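Local coordinates for protein STE5 (Saccharomyces cerevisiae, PDB 3FZE) that serves as a scaffold in yeast pheromone signalling, its minimal scaffold domain cocatalysing phosphorylation of the MAP kinase Fus3 by Ste7, at residues A[37-42]-A[183-188]; A[46-49]-A[53-56]; A[55-60]-A[91-96]; A[113-118]-A[130-135]. All coordinates share one frame; numbering follows the deposited sequence.

Contact 1 (A[37-42]-A[183-188])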
loop_
_atom_site.group_PDB
_atom_site.type_symbol
_atom_site.label_atom_id
_atom_site.label_comp_id
_atom_site.label_asym_id
_atom_site.label_seq_id
_atom_site.Cartn_x
_atom_site.Cartn_y
_atom_site.Cartn_z
ATOM N N LEU A 37 9.599 -3.904 8.116
ATOM C CA LEU A 37 8.536 -3.396 8.985
ATOM C C LEU A 37 8.821 -1.970 9.475
ATOM O O LEU A 37 7.915 -1.142 9.582
ATOM C CB LEU A 37 8.290 -4.327 10.169
ATOM C CG LEU A 37 7.038 -5.203 10.068
ATOM C CD1 LEU A 37 6.712 -5.566 8.617
ATOM C CD2 LEU A 37 7.150 -6.440 10.949
ATOM N N ILE A 38 10.078 -1.682 9.780
ATOM C CA ILE A 38 10.442 -0.346 10.218
ATOM C C ILE A 38 10.214 0.686 9.116
ATOM O O ILE A 38 9.738 1.799 9.380
ATOM C CB ILE A 38 11.909 -0.301 10.687
ATOM C CG1 ILE A 38 12.080 -1.187 11.918
ATOM C CG2 ILE A 38 12.322 1.131 10.972
ATOM C CD1 ILE A 38 13.529 -1.353 12.362
ATOM N N VAL A 39 10.511 0.310 7.878
ATOM C CA VAL A 39 10.298 1.233 6.769
ATOM C C VAL A 39 8.813 1.412 6.461
ATOM O O VAL A 39 8.379 2.482 6.053
ATOM C CB VAL A 39 11.121 0.847 5.504
ATOM C CG1 VAL A 39 10.579 -0.406 4.854
ATOM C CG2 VAL A 39 11.150 2.019 4.517
ATOM N N VAL A 40 8.023 0.372 6.689
ATOM C CA VAL A 40 6.575 0.512 6.573
ATOM C C VAL A 40 6.049 1.548 7.574
ATOM O O VAL A 40 5.300 2.471 7.218
ATOM C CB VAL A 40 5.867 -0.843 6.786
ATOM C CG1 VAL A 40 4.355 -0.639 6.917
ATOM C CG2 VAL A 40 6.184 -1.775 5.628
ATOM N N TYR A 41 6.450 1.403 8.830
ATOM C CA TYR A 41 6.065 2.367 9.858
ATOM C C TYR A 41 6.524 3.776 9.516
ATOM O O TYR A 41 5.723 4.705 9.535
ATOM C CB TYR A 41 6.610 1.942 11.232
ATOM C CG TYR A 41 6.383 2.966 12.318
ATOM C CD1 TYR A 41 5.100 3.230 12.791
ATOM C CD2 TYR A 41 7.445 3.676 12.868
ATOM C CE1 TYR A 41 4.879 4.187 13.779
ATOM C CE2 TYR A 41 7.232 4.631 13.862
ATOM C CZ TYR A 41 5.943 4.874 14.317
ATOM O OH TYR A 41 5.709 5.818 15.306
ATOM N N ASN A 42 7.811 3.935 9.207
ATOM C CA ASN A 42 8.344 5.263 8.952
ATOM C C ASN A 42 7.683 5.911 7.753
ATOM O O ASN A 42 7.464 7.116 7.741
ATOM C CB ASN A 42 9.859 5.226 8.748
ATOM C CG ASN A 42 10.613 4.950 10.026
ATOM O OD1 ASN A 42 10.096 5.160 11.122
ATOM N ND2 ASN A 42 11.850 4.477 9.891
ATOM N N LEU A 183 9.267 13.886 1.097
ATOM C CA LEU A 183 9.271 13.552 2.514
ATOM C C LEU A 183 10.535 12.769 2.865
ATOM O O LEU A 183 11.227 12.269 1.977
ATOM C CB LEU A 183 8.009 12.757 2.870
ATOM C CG LEU A 183 6.703 13.455 2.474
ATOM C CD1 LEU A 183 5.530 12.485 2.488
ATOM C CD2 LEU A 183 6.428 14.665 3.367
ATOM N N SER A 184 10.852 12.695 4.157
ATOM C CA SER A 184 11.945 11.853 4.646
ATOM C C SER A 184 11.593 11.317 6.030
ATOM O O SER A 184 10.523 11.617 6.550
ATOM C CB SER A 184 13.259 12.634 4.700
ATOM O OG SER A 184 13.359 13.375 5.903
ATOM N N PHE A 185 12.486 10.535 6.637
ATOM C CA PHE A 185 12.193 9.974 7.957
ATOM C C PHE A 185 12.951 10.669 9.095
ATOM O O PHE A 185 12.990 10.160 10.218
ATOM C CB PHE A 185 12.502 8.467 7.997
ATOM C CG PHE A 185 11.960 7.686 6.819
ATOM C CD1 PHE A 185 12.719 6.679 6.235
ATOM C CD2 PHE A 185 10.703 7.954 6.298
ATOM C CE1 PHE A 185 12.230 5.946 5.154
ATOM C CE2 PHE A 185 10.209 7.225 5.211
ATOM C CZ PHE A 185 10.973 6.221 4.644
ATOM N N ASP A 186 13.543 11.825 8.818
ATOM C CA ASP A 186 14.404 12.477 9.802
ATOM C C ASP A 186 13.644 13.143 10.951
ATOM O O ASP A 186 14.250 13.613 11.915
ATOM C CB ASP A 186 15.339 13.486 9.126
ATOM C CG ASP A 186 14.601 14.695 8.588
ATOM O OD1 ASP A 186 13.366 14.779 8.763
ATOM O OD2 ASP A 186 15.265 15.571 7.994
ATOM N N GLU A 187 12.321 13.186 10.841
ATOM C CA GLU A 187 11.475 13.769 11.878
ATOM C C GLU A 187 11.834 15.225 12.166
ATOM O O GLU A 187 11.742 15.675 13.309
ATOM C CB GLU A 187 11.549 12.947 13.170
ATOM N N HIS A 188 12.248 15.957 11.136
ATOM C CA HIS A 188 12.441 17.396 11.271
ATOM C C HIS A 188 11.208 18.157 10.787
ATOM O O HIS A 188 10.589 17.798 9.783
ATOM C CB HIS A 188 13.687 17.877 10.529
ATOM C CG HIS A 188 13.878 19.363 10.582
ATOM N ND1 HIS A 188 14.379 20.009 11.693
ATOM C CD2 HIS A 188 13.627 20.326 9.667
ATOM C CE1 HIS A 188 14.432 21.307 11.456
ATOM N NE2 HIS A 188 13.984 21.529 10.234
#

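Contact 2 (A[46-49]-A[53-56])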
loop_
_atom_site.group_PDB
_atom_site.type_symbol
_atom_site.label_atom_id
_atom_site.label_comp_id
_atom_site.label_asym_id
_atom_site.label_seq_id
_atom_site.Cartn_x
_atom_site.Cartn_y
_atom_site.Cartn_z
ATOM N N ALA A 46 5.536 9.328 7.662
ATOM C CA ALA A 46 6.034 10.430 6.845
ATOM C C ALA A 46 4.964 10.969 5.899
ATOM O O ALA A 46 4.810 12.184 5.742
ATOM C CB ALA A 46 7.268 9.998 6.066
ATOM N N LEU A 47 4.204 10.057 5.303
ATOM C CA LEU A 47 3.190 10.426 4.316
ATOM C C LEU A 47 2.080 11.279 4.918
ATOM O O LEU A 47 1.479 12.084 4.217
ATOM C CB LEU A 47 2.622 9.173 3.643
ATOM C CG LEU A 47 3.560 8.553 2.605
ATOM C CD1 LEU A 47 3.172 7.113 2.281
ATOM C CD2 LEU A 47 3.558 9.434 1.343
ATOM N N THR A 48 1.823 11.128 6.215
ATOM C CA THR A 48 0.809 11.971 6.859
ATOM C C THR A 48 1.204 13.445 6.956
ATOM O O THR A 48 0.341 14.290 7.163
ATOM C CB THR A 48 0.405 11.485 8.266
ATOM O OG1 THR A 48 1.532 11.566 9.149
ATOM C CG2 THR A 48 -0.153 10.065 8.220
ATOM N N ILE A 49 2.491 13.759 6.810
ATOM C CA ILE A 49 2.919 15.159 6.773
ATOM C C ILE A 49 2.241 15.864 5.593
ATOM O O ILE A 49 1.836 17.022 5.695
ATOM C CB ILE A 49 4.452 15.283 6.628
ATOM C CG1 ILE A 49 5.154 14.737 7.877
ATOM C CG2 ILE A 49 4.868 16.728 6.344
ATOM C CD1 ILE A 49 6.640 14.552 7.684
ATOM N N ARG A 53 -5.244 12.936 6.032
ATOM C CA ARG A 53 -6.326 11.953 5.975
ATOM C C ARG A 53 -5.886 10.633 5.331
ATOM O O ARG A 53 -6.708 9.830 4.890
ATOM C CB ARG A 53 -7.540 12.556 5.265
ATOM C CG ARG A 53 -8.010 13.839 5.962
ATOM C CD ARG A 53 -9.145 14.520 5.232
ATOM N NE ARG A 53 -8.663 15.071 3.983
ATOM C CZ ARG A 53 -8.828 14.492 2.803
ATOM N NH1 ARG A 53 -9.499 13.353 2.722
ATOM N NH2 ARG A 53 -8.327 15.059 1.714
ATOM N N LEU A 54 -4.581 10.409 5.291
ATOM C CA LEU A 54 -4.031 9.159 4.761
ATOM C C LEU A 54 -4.775 7.918 5.268
ATOM O O LEU A 54 -4.944 7.748 6.474
ATOM C CB LEU A 54 -2.560 9.035 5.155
ATOM C CG LEU A 54 -1.773 7.899 4.519
ATOM C CD1 LEU A 54 -1.744 8.009 2.995
ATOM C CD2 LEU A 54 -0.358 7.874 5.101
ATOM N N GLN A 55 -5.185 7.050 4.340
ATOM C CA GLN A 55 -5.861 5.792 4.667
ATOM C C GLN A 55 -4.944 4.616 4.384
ATOM O O GLN A 55 -4.069 4.696 3.518
ATOM C CB GLN A 55 -7.127 5.627 3.825
ATOM C CG GLN A 55 -8.106 6.782 3.967
ATOM C CD GLN A 55 -8.752 6.776 5.328
ATOM O OE1 GLN A 55 -9.427 5.815 5.702
ATOM N NE2 GLN A 55 -8.541 7.838 6.091
ATOM N N PHE A 56 -5.148 3.520 5.108
ATOM C CA PHE A 56 -4.343 2.330 4.905
ATOM C C PHE A 56 -5.201 1.089 5.081
ATOM O O PHE A 56 -6.291 1.138 5.650
ATOM C CB PHE A 56 -3.193 2.259 5.909
ATOM C CG PHE A 56 -3.625 1.854 7.293
ATOM C CD1 PHE A 56 -3.513 0.533 7.706
ATOM C CD2 PHE A 56 -4.187 2.781 8.157
ATOM C CE1 PHE A 56 -3.930 0.146 8.978
ATOM C CE2 PHE A 56 -4.611 2.411 9.428
ATOM C CZ PHE A 56 -4.484 1.092 9.836
#

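Contact 3 (A[55-60]-A[91-96])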
loop_
_atom_site.group_PDB
_atom_site.type_symbol
_atom_site.label_atom_id
_atom_site.label_comp_id
_atom_site.label_asym_id
_atom_site.label_seq_id
_atom_site.Cartn_x
_atom_site.Cartn_y
_atom_site.Cartn_z
ATOM N N GLN A 55 -5.185 7.050 4.340
ATOM C CA GLN A 55 -5.861 5.792 4.667
ATOM C C GLN A 55 -4.944 4.616 4.384
ATOM O O GLN A 55 -4.069 4.696 3.518
ATOM C CB GLN A 55 -7.127 5.627 3.825
ATOM C CG GLN A 55 -8.106 6.782 3.967
ATOM C CD GLN A 55 -8.752 6.776 5.328
ATOM O OE1 GLN A 55 -9.427 5.815 5.702
ATOM N NE2 GLN A 55 -8.541 7.838 6.091
ATOM N N PHE A 56 -5.148 3.520 5.108
ATOM C CA PHE A 56 -4.343 2.330 4.905
ATOM C C PHE A 56 -5.201 1.089 5.081
ATOM O O PHE A 56 -6.291 1.138 5.650
ATOM C CB PHE A 56 -3.193 2.259 5.909
ATOM C CG PHE A 56 -3.625 1.854 7.293
ATOM C CD1 PHE A 56 -3.513 0.533 7.706
ATOM C CD2 PHE A 56 -4.187 2.781 8.157
ATOM C CE1 PHE A 56 -3.930 0.146 8.978
ATOM C CE2 PHE A 56 -4.611 2.411 9.428
ATOM C CZ PHE A 56 -4.484 1.092 9.836
ATOM N N CYS A 57 -4.683 -0.020 4.585
ATOM C CA CYS A 57 -5.249 -1.324 4.863
ATOM C C CYS A 57 -4.118 -2.338 4.814
ATOM O O CYS A 57 -3.351 -2.358 3.864
ATOM C CB CYS A 57 -6.308 -1.663 3.821
ATOM S SG CYS A 57 -7.148 -3.233 4.134
ATOM N N PHE A 58 -4.006 -3.148 5.865
ATOM C CA PHE A 58 -3.049 -4.245 5.916
ATOM C C PHE A 58 -3.769 -5.560 5.657
ATOM O O PHE A 58 -4.829 -5.808 6.228
ATOM C CB PHE A 58 -2.378 -4.309 7.288
ATOM C CG PHE A 58 -1.296 -3.291 7.487
ATOM C CD1 PHE A 58 -0.062 -3.441 6.870
ATOM C CD2 PHE A 58 -1.500 -2.205 8.316
ATOM C CE1 PHE A 58 0.949 -2.499 7.062
ATOM C CE2 PHE A 58 -0.495 -1.261 8.520
ATOM C CZ PHE A 58 0.719 -1.409 7.881
ATOM N N VAL A 59 -3.182 -6.394 4.802
ATOM C CA VAL A 59 -3.774 -7.674 4.409
ATOM C C VAL A 59 -2.735 -8.772 4.565
ATOM O O VAL A 59 -1.569 -8.581 4.214
ATOM C CB VAL A 59 -4.247 -7.625 2.946
ATOM C CG1 VAL A 59 -4.899 -8.954 2.531
ATOM C CG2 VAL A 59 -5.209 -6.461 2.753
ATOM N N ASP A 60 -3.138 -9.921 5.097
ATOM C CA ASP A 60 -2.194 -11.031 5.233
ATOM C C ASP A 60 -2.032 -11.832 3.936
ATOM O O ASP A 60 -2.689 -11.556 2.932
ATOM C CB ASP A 60 -2.470 -11.909 6.475
ATOM C CG ASP A 60 -3.663 -12.864 6.317
ATOM O OD1 ASP A 60 -4.142 -13.095 5.192
ATOM O OD2 ASP A 60 -4.104 -13.403 7.356
ATOM N N THR A 91 -12.203 -11.698 7.819
ATOM C CA THR A 91 -12.679 -10.810 6.756
ATOM C C THR A 91 -11.758 -10.839 5.542
ATOM O O THR A 91 -10.615 -10.394 5.621
ATOM C CB THR A 91 -12.775 -9.350 7.240
ATOM O OG1 THR A 91 -13.595 -9.281 8.415
ATOM C CG2 THR A 91 -13.374 -8.465 6.142
ATOM N N GLN A 92 -12.261 -11.354 4.424
ATOM C CA GLN A 92 -11.504 -11.343 3.171
ATOM C C GLN A 92 -11.455 -9.946 2.558
ATOM O O GLN A 92 -12.454 -9.229 2.534
ATOM C CB GLN A 92 -12.103 -12.321 2.159
ATOM C CG GLN A 92 -11.714 -13.771 2.425
ATOM C CD GLN A 92 -10.295 -14.101 1.975
ATOM O OE1 GLN A 92 -9.993 -14.116 0.770
ATOM N NE2 GLN A 92 -9.424 -14.396 2.936
ATOM N N PHE A 93 -10.284 -9.565 2.064
ATOM C CA PHE A 93 -10.125 -8.274 1.413
ATOM C C PHE A 93 -10.621 -8.244 -0.038
ATOM O O PHE A 93 -10.438 -9.194 -0.792
ATOM C CB PHE A 93 -8.662 -7.838 1.437
ATOM C CG PHE A 93 -8.413 -6.591 0.651
ATOM C CD1 PHE A 93 -8.609 -5.349 1.229
ATOM C CD2 PHE A 93 -8.034 -6.660 -0.682
ATOM C CE1 PHE A 93 -8.400 -4.191 0.503
ATOM C CE2 PHE A 93 -7.820 -5.495 -1.416
ATOM C CZ PHE A 93 -8.013 -4.268 -0.823
ATOM N N SER A 94 -11.224 -7.125 -0.421
ATOM C CA SER A 94 -11.466 -6.812 -1.825
ATOM C C SER A 94 -11.493 -5.299 -1.946
ATOM O O SER A 94 -11.747 -4.599 -0.961
ATOM C CB SER A 94 -12.793 -7.396 -2.322
ATOM O OG SER A 94 -13.901 -6.772 -1.689
ATOM N N PRO A 95 -11.210 -4.783 -3.147
ATOM C CA PRO A 95 -11.278 -3.328 -3.307
ATOM C C PRO A 95 -12.673 -2.782 -2.988
ATOM O O PRO A 95 -12.773 -1.764 -2.303
ATOM C CB PRO A 95 -10.927 -3.126 -4.782
ATOM C CG PRO A 95 -10.017 -4.277 -5.092
ATOM C CD PRO A 95 -10.574 -5.444 -4.301
ATOM N N ILE A 96 -13.728 -3.445 -3.460
ATOM C CA ILE A 96 -15.076 -2.972 -3.155
ATOM C C ILE A 96 -15.358 -3.011 -1.653
ATOM O O ILE A 96 -15.972 -2.093 -1.115
ATOM C CB ILE A 96 -16.181 -3.741 -3.928
ATOM C CG1 ILE A 96 -17.544 -3.094 -3.666
ATOM C CG2 ILE A 96 -16.218 -5.201 -3.528
ATOM C CD1 ILE A 96 -17.574 -1.614 -3.957
#

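Contact 4 (A[113-118]-A[130-135])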
loop_
_atom_site.group_PDB
_atom_site.type_symbol
_atom_site.label_atom_id
_atom_site.label_comp_id
_atom_site.label_asym_id
_atom_site.label_seq_id
_atom_site.Cartn_x
_atom_site.Cartn_y
_atom_site.Cartn_z
ATOM N N ILE A 113 -4.492 5.289 -5.241
ATOM C CA ILE A 113 -4.479 3.967 -4.637
ATOM C C ILE A 113 -3.134 3.308 -4.858
ATOM O O ILE A 113 -2.664 3.201 -5.990
ATOM C CB ILE A 113 -5.582 3.062 -5.223
ATOM C CG1 ILE A 113 -6.946 3.717 -5.054
ATOM C CG2 ILE A 113 -5.544 1.683 -4.567
ATOM C CD1 ILE A 113 -7.326 3.932 -3.632
ATOM N N VAL A 114 -2.516 2.860 -3.768
ATOM C CA VAL A 114 -1.206 2.243 -3.856
ATOM C C VAL A 114 -1.308 0.859 -3.231
ATOM O O VAL A 114 -1.493 0.731 -2.025
ATOM C CB VAL A 114 -0.137 3.077 -3.125
ATOM C CG1 VAL A 114 1.231 2.420 -3.244
ATOM C CG2 VAL A 114 -0.098 4.500 -3.691
ATOM N N ALA A 115 -1.213 -0.171 -4.059
ATOM C CA ALA A 115 -1.322 -1.547 -3.585
ATOM C C ALA A 115 0.027 -2.242 -3.711
ATOM O O ALA A 115 0.558 -2.388 -4.807
ATOM C CB ALA A 115 -2.408 -2.303 -4.369
ATOM N N VAL A 116 0.591 -2.653 -2.579
ATOM C CA VAL A 116 1.900 -3.278 -2.571
ATOM C C VAL A 116 1.818 -4.611 -1.829
ATOM O O VAL A 116 1.220 -4.694 -0.750
ATOM C CB VAL A 116 2.953 -2.382 -1.886
ATOM C CG1 VAL A 116 4.352 -2.946 -2.102
ATOM C CG2 VAL A 116 2.866 -0.935 -2.407
ATOM N N SER A 117 2.413 -5.652 -2.400
ATOM C CA SER A 117 2.348 -6.988 -1.801
ATOM C C SER A 117 3.660 -7.736 -2.029
ATOM O O SER A 117 4.288 -7.592 -3.077
ATOM C CB SER A 117 1.180 -7.775 -2.402
ATOM O OG SER A 117 1.136 -9.117 -1.922
ATOM N N ASN A 118 4.075 -8.532 -1.051
ATOM C CA ASN A 118 5.225 -9.408 -1.252
ATOM C C ASN A 118 4.831 -10.880 -1.221
ATOM O O ASN A 118 5.697 -11.752 -1.202
ATOM C CB ASN A 118 6.309 -9.144 -0.203
ATOM C CG ASN A 118 5.930 -9.671 1.163
ATOM O OD1 ASN A 118 4.748 -9.858 1.451
ATOM N ND2 ASN A 118 6.927 -9.915 2.013
ATOM N N GLN A 130 -6.668 -8.158 -7.955
ATOM C CA GLN A 130 -8.052 -7.799 -7.664
ATOM C C GLN A 130 -8.484 -6.588 -8.483
ATOM O O GLN A 130 -7.646 -5.906 -9.064
ATOM C CB GLN A 130 -8.238 -7.593 -6.155
ATOM C CG GLN A 130 -7.994 -8.882 -5.365
ATOM C CD GLN A 130 -7.974 -8.686 -3.857
ATOM O OE1 GLN A 130 -8.357 -7.628 -3.353
ATOM N NE2 GLN A 130 -7.510 -9.709 -3.126
ATOM N N ASP A 131 -9.789 -6.338 -8.556
ATOM C CA ASP A 131 -10.277 -5.253 -9.401
ATOM C C ASP A 131 -10.537 -3.975 -8.605
ATOM O O ASP A 131 -11.431 -3.915 -7.757
ATOM C CB ASP A 131 -11.495 -5.675 -10.240
ATOM C CG ASP A 131 -12.774 -5.774 -9.429
ATOM O OD1 ASP A 131 -12.699 -6.023 -8.206
ATOM O OD2 ASP A 131 -13.861 -5.610 -10.024
ATOM N N TYR A 132 -9.728 -2.965 -8.888
ATOM C CA TYR A 132 -9.801 -1.692 -8.183
ATOM C C TYR A 132 -10.800 -0.779 -8.893
ATOM O O TYR A 132 -10.902 0.417 -8.621
ATOM C CB TYR A 132 -8.400 -1.112 -8.016
ATOM C CG TYR A 132 -7.590 -1.972 -7.053
ATOM C CD1 TYR A 132 -7.000 -3.157 -7.479
ATOM C CD2 TYR A 132 -7.472 -1.635 -5.709
ATOM C CE1 TYR A 132 -6.282 -3.966 -6.601
ATOM C CE2 TYR A 132 -6.755 -2.436 -4.827
ATOM C CZ TYR A 132 -6.166 -3.602 -5.280
ATOM O OH TYR A 132 -5.452 -4.400 -4.412
ATOM N N ARG A 133 -11.515 -1.414 -9.820
ATOM C CA ARG A 133 -12.809 -0.991 -10.346
ATOM C C ARG A 133 -13.475 0.193 -9.651
ATOM O O ARG A 133 -13.629 1.264 -10.232
ATOM C CB ARG A 133 -13.772 -2.180 -10.315
ATOM N N CYS A 134 -13.883 -0.027 -8.410
ATOM C CA CYS A 134 -14.781 0.862 -7.686
ATOM C C CYS A 134 -14.174 2.207 -7.311
ATOM O O CYS A 134 -14.888 3.122 -6.906
ATOM C CB CYS A 134 -15.199 0.162 -6.404
ATOM S SG CYS A 134 -13.750 -0.509 -5.554
ATOM N N PHE A 135 -12.858 2.324 -7.410
ATOM C CA PHE A 135 -12.217 3.588 -7.102
ATOM C C PHE A 135 -12.250 4.510 -8.326
ATOM O O PHE A 135 -11.383 5.361 -8.506
ATOM C CB PHE A 135 -10.810 3.378 -6.531
ATOM C CG PHE A 135 -10.811 2.724 -5.175
ATOM C CD1 PHE A 135 -10.568 1.367 -5.044
ATOM C CD2 PHE A 135 -11.101 3.459 -4.036
ATOM C CE1 PHE A 135 -10.594 0.764 -3.805
ATOM C CE2 PHE A 135 -11.127 2.864 -2.798
ATOM C CZ PHE A 135 -10.875 1.511 -2.675
#

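Contact 1 (A[37-42]-A[183-188])
Phe185 carries CG beside its own backbone N and anti to the carbonyl carbon (chi1 -47°), which swings the ring toward Asn42 of helix 35-50. The side chain of Asn42 leaves its backbone toward the loop, and this sets CB over one ring face. This is a CH-pi contact. Asn42 CB lies 3.8 Å from the centroid of the Phe185 ring and 15° off the ring normal, shifted toward the rim. The Asn42 backbone closes in too, with Asn42 O 3.6 Å from Phe185 CD2. One turn earlier, Val39 CG2 reaches Phe185 CE1 at 4.1 Å and meets the ring obliquely. No hydrogen bond crosses between the segments. Within the loop, Asp186 OD1 accepts from His188 N at 2.9 Å, an Asx turn. With an alanine at Phe185 the ring over Asn42 CB and beside Val39 CG2 is gone, and the loop would probably be held less closely to the helix. The ring also touches Ser43 and Ala46 of helix 35-50 and Cys178 of helix 170-180. It therefore sits between two helices of the alpha/beta/alpha domain, while Val39 packs on Thr171 of helix 170-180.

Contact 2 (A[46-49]-A[53-56])
Leu54 meets Leu47 and Thr48 of helix 35-50, just after Arg53, which points away from the helix and forms a salt bridge with Glu109. The Leu54 side chain is turned toward the helix. Its CG is anti to the backbone N (chi1 -171°), and chi2 near 60° then turns CD2 to the two helix residues. Leu54 CD2 lies 3.6 Å from Leu47 CB and 3.8 Å from Thr48 CG2. The Thr48 and Leu54 side chains cross at about a right angle, and Leu54 CB adds a looser touch at 4.0 Å from Thr48 CG2. Thr48 thus offers its methyl group to the leucine, while its OG1 is hydrogen-bonded to Lys45 O within the helix. Gln55 opens the strand and folds back on the turn. Gln55 NE2 donates to Arg53 O at 3.0 Å, nearly straight at 169°, reaching the oxygen from above the carbonyl plane. Phe56 continues the strand and packs on Val71. The contact closes the beta-alpha-beta unit made by strand 19-26, helix 35-50 and strand 55-60. Leu54 also packs on Leu20 and Ile22 of strand 19-26, and Leu47 on Leu177 and Cys178 of helix 170-180.

Contact 3 (A[55-60]-A[91-96])
A cysteine sulfur beside an aromatic ring marks this contact: Cys57 SG meets Phe93, 4.9 Å from the ring centroid and 63° off the ring normal. The approach is oblique. The sulfur belongs to strand 55-60 of the vWA-like alpha/beta/alpha fold, and the ring to the loop leading into helix 95-102. With chi1 at -177°, the sulfur of Cys57 stands opposite the backbone N, and Cys57 SG extends to 3.9 Å from Phe93 CD1. Two residues on, Val59 points to the same side of the sheet. Its side chain crosses that of Phe93 at about a right angle, and both methyl groups take part. Val59 CG1 comes to 4.1 Å from Phe93 CB. The contact is apolar and buried, and no hydrogen bond joins the two segments. A serine in place of Phe93 would probably open a gap over Cys57 and Val59 and leave the loop less firmly seated on the strand. Phe93 also packs on Ile23 of strand 19-26, Val65 of strand 65-68 and Leu98 of helix 95-102. The loop is tied further by Phe93 O, which accepts from Asn63 ND2. Ser94 follows as the N-cap of helix 95-102, its OG bonded to Trp97 N. Within the pair itself, Val59 CG2 rests 3.8 Å from Phe93 CG.

Contact 4 (A[113-118]-A[130-135])
Ile113 lays its CD1 methyl over one face of the Phe135 ring. Ile113 CD1 is 4.0 Å from the ring centroid of Phe135 and 16° off the ring normal, a CH-pi contact displaced toward the rim. The two side chains cross at about a right angle. The other branch of the isoleucine serves a second ring. Ile113 CG2 is anti to the backbone N while CG1 stands beside it (chi1 -57°), and this split sends the two branches to different aromatics. Ile113 CG2 reaches Tyr132 CD2 at 4.0 Å, obliquely. Two residues along the strand, Ala115 CB lies 3.7 Å from Tyr132 OH and 4.1 Å from Tyr132 CZ. The hydroxyl is buried here against a methyl group, but it is satisfied elsewhere by a hydrogen bond to Ile127 O. In the loop, Phe135 N donates to Tyr132 O at 3.0 Å, a backbone bond across the turn. Tyr132 also packs on Pro95 of helix 95-102, on Ile23 of strand 19-26 and on Lys147 of strand 145-150. Ile113 and Ala115, alternate residues of an inner parallel strand, face the same side of the sheet of this vWA-like alpha/beta/alpha domain, and here a loop covers them.

Contacts 2, 3 and 4 are buried, while contact 1 is only partly so and lies toward the surface. Contacts 1 and 2 share helix 35-50, and Leu183 of the loop in contact 1 packs on Leu47. Contacts 2 and 3 share strand 55-60, with Gln55 and Phe56 in both. Contacts 3 and 4 are neighbours, their centres about 9 Å apart, and they touch where Phe93 and Pro95 meet Gln130. None of the four has a hydrogen bond between its segments. Toward the surface, contact 1 sets a partly exposed asparagine carbon on a ring. Deeper in, contact 2 is purely aliphatic, while contacts 3 and 4 bring aromatic rings to the strands, against sulfur and valine or isoleucine and alanine.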